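Local coordinates for protein Pre-mRNA-splicing factor SAD1 (Saccharomyces cerevisiae, PDB 4MSX) that promotes assembly of newly synthesized U4 snRNA into the U4/U6 snRNP and is required for pre-mRNA splicing, as a deubiquitinase-like protein without catalytic activity, at residues S338-D341 / L342-N346. Sequence-based numbering, arbitrary orientation.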
ATOM      1  N   SER A 338     -20.192   4.759  29.635  1.00 53.23           N
ATOM      2  CA  SER A 338     -20.083   3.343  29.257  1.00 62.90           C
ATOM      3  C   SER A 338     -20.450   3.111  27.798  1.00 60.84           C
ATOM      4  O   SER A 338     -21.180   3.904  27.178  1.00 48.81           O
ATOM      5  CB  SER A 338     -20.995   2.443  30.117  1.00 60.22           C
ATOM      6  OG  SER A 338     -22.353   2.572  29.719  1.00 59.82           O
ATOM      7  N   VAL A 339     -19.993   1.986  27.259  1.00 56.63           N
ATOM      8  CA  VAL A 339     -20.254   1.727  25.865  1.00 56.41           C
ATOM      9  C   VAL A 339     -21.766   1.619  25.648  1.00 52.36           C
ATOM     10  O   VAL A 339     -22.259   2.055  24.603  1.00 48.74           O
ATOM     11  CB  VAL A 339     -19.497   0.491  25.325  1.00 66.46           C
ATOM     12  CG1 VAL A 339     -18.023   0.617  25.653  1.00 79.46           C
ATOM     13  CG2 VAL A 339     -20.088  -0.814  25.888  1.00 53.16           C
ATOM     14  N   ASP A 340     -22.533   1.105  26.617  1.00 50.89           N
ATOM     15  CA  ASP A 340     -23.974   1.032  26.356  1.00 52.16           C
ATOM     16  C   ASP A 340     -24.666   2.438  26.343  1.00 51.05           C
ATOM     17  O   ASP A 340     -25.773   2.568  25.835  1.00 53.94           O
ATOM     18  CB  ASP A 340     -24.668  -0.003  27.267  1.00 69.90           C
ATOM     19  CG  ASP A 340     -24.723  -1.445  26.626  1.00 94.05           C
ATOM     20  OD1 ASP A 340     -23.856  -1.834  25.745  1.00 71.37           O
ATOM     21  OD2 ASP A 340     -25.662  -2.196  27.024  1.00 85.96           O
ATOM     22  N   ASP A 341     -24.000   3.480  26.875  1.00 53.77           N
ATOM     23  CA  ASP A 341     -24.421   4.901  26.690  1.00 53.31           C
ATOM     24  C   ASP A 341     -24.095   5.473  25.271  1.00 60.06           C
ATOM     25  O   ASP A 341     -24.563   6.562  24.926  1.00 51.43           O
ATOM     26  CB  ASP A 341     -23.693   5.850  27.676  1.00 55.48           C
ATOM     27  CG  ASP A 341     -24.141   5.691  29.136  1.00 65.14           C
ATOM     28  OD1 ASP A 341     -25.283   5.223  29.379  1.00 51.94           O
ATOM     29  OD2 ASP A 341     -23.336   6.061  30.039  1.00 56.49           O
ATOM     30  N   LEU A 342     -23.250   4.788  24.493  1.00 47.06           N
ATOM     31  CA  LEU A 342     -22.785   5.331  23.199  1.00 53.37           C
ATOM     32  C   LEU A 342     -23.519   4.662  22.008  1.00 44.31           C
ATOM     33  O   LEU A 342     -23.950   3.534  22.104  1.00 41.33           O
ATOM     34  CB  LEU A 342     -21.257   5.128  23.063  1.00 45.32           C
ATOM     35  CG  LEU A 342     -20.361   5.771  24.142  1.00 59.07           C
ATOM     36  CD1 LEU A 342     -18.872   5.484  23.852  1.00 62.20           C
ATOM     37  CD2 LEU A 342     -20.591   7.285  24.260  1.00 59.53           C
ATOM     38  N   PRO A 343     -23.664   5.365  20.882  1.00 38.05           N
ATOM     39  CA  PRO A 343     -24.427   4.709  19.824  1.00 40.50           C
ATOM     40  C   PRO A 343     -23.656   3.533  19.219  1.00 39.20           C
ATOM     41  O   PRO A 343     -22.417   3.566  19.127  1.00 37.42           O
ATOM     42  CB  PRO A 343     -24.649   5.826  18.797  1.00 42.77           C
ATOM     43  CG  PRO A 343     -23.831   6.956  19.212  1.00 47.49           C
ATOM     44  CD  PRO A 343     -23.458   6.802  20.638  1.00 44.27           C
ATOM     45  N   GLN A 344     -24.380   2.492  18.838  1.00 29.81           N
ATOM     46  CA  GLN A 344     -23.771   1.290  18.256  1.00 35.90           C
ATOM     47  C   GLN A 344     -24.651   0.847  17.118  1.00 44.43           C
ATOM     48  O   GLN A 344     -25.874   1.102  17.117  1.00 39.43           O
ATOM     49  CB  GLN A 344     -23.703   0.125  19.238  1.00 43.94           C
ATOM     50  CG  GLN A 344     -22.872   0.346  20.453  1.00 43.97           C
ATOM     51  CD  GLN A 344     -23.241  -0.621  21.606  1.00 50.36           C
ATOM     52  OE1 GLN A 344     -23.422  -0.184  22.741  1.00 58.38           O
ATOM     53  NE2 GLN A 344     -23.342  -1.913  21.317  1.00 41.06           N
ATOM     54  N   ILE A 345     -24.046   0.163  16.163  1.00 29.71           N
ATOM     55  CA  ILE A 345     -24.808  -0.421  15.076  1.00 30.08           C
ATOM     56  C   ILE A 345     -24.051  -1.591  14.485  1.00 34.83           C
ATOM     57  O   ILE A 345     -22.815  -1.548  14.377  1.00 33.33           O
ATOM     58  CB  ILE A 345     -25.114   0.615  13.976  1.00 33.61           C
ATOM     59  CG1 ILE A 345     -26.193   0.029  13.057  1.00 37.26           C
ATOM     60  CG2 ILE A 345     -23.827   0.993  13.151  1.00 32.98           C
ATOM     61  CD1 ILE A 345     -26.831   1.001  12.154  1.00 42.16           C
ATOM     62  N   ASN A 346     -24.749  -2.655  14.094  1.00 30.83           N
ATOM     63  CA  ASN A 346     -24.046  -3.795  13.518  1.00 30.15           C
ATOM     64  C   ASN A 346     -23.877  -3.559  12.026  1.00 30.33           C
ATOM     65  O   ASN A 346     -24.755  -2.963  11.367  1.00 30.48           O
ATOM     66  CB  ASN A 346     -24.821  -5.104  13.711  1.00 35.56           C
ATOM     67  CG  ASN A 346     -23.922  -6.345  13.495  1.00 38.52           C
ATOM     68  OD1 ASN A 346     -23.705  -6.795  12.358  1.00 35.85           O
ATOM     69  ND2 ASN A 346     -23.370  -6.879  14.591  1.00 41.24           N
TER
HETATM   70  O   HOH W   1     -26.341   2.297  22.452  1.00 56.29           O
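Val339 O accepts the backbone N-H of Leu342 at 2.9 Å, the bond that closes a short 3-10 turn over residues 339-341 just before the chain extends into strand 344-346. Its N-H...O angle of 157° is fairly straight. The preceding link of the same i to i+3 pattern runs from Asp341 N to Ser338 O at 2.9 Å, and two successive bonds of this spacing identify the turn as 3-10. The Ser338 hydroxyl adds a weak, long bond to the same Asp341 N.

Leu342, the residue just after the turn, lays its side chain along it. With CG anti to its own carbonyl carbon (chi1 -59°), CB lies against Val339 O at 3.6 Å and the branch carbon CG against Ser338 O at 3.7 Å. This is a surface contact.

Gln344 reaches back along an extended chain and places OE1 3.1 Å from Val339 O. Both atoms are acceptors, so this is proximity without a hydrogen bond. The amide also crosses the Asp340 carboxylate, the two planes 40° apart, again with oxygen facing oxygen. Its NE2 is directed elsewhere, donating to Glu399 OE1 on strand 397-399, which pairs in parallel with 344-346 through backbone bonds of Pro343 and Ile345. That bond ties the end of the Gln344 side chain to the neighbouring strand of this small two-stranded sheet, within the USP-like region and away from the zinc site. A water joins the turn to the residue after it, donating to Leu342 O at 2.7 Å and, weakly, to Asp340 O at 3.4 Å.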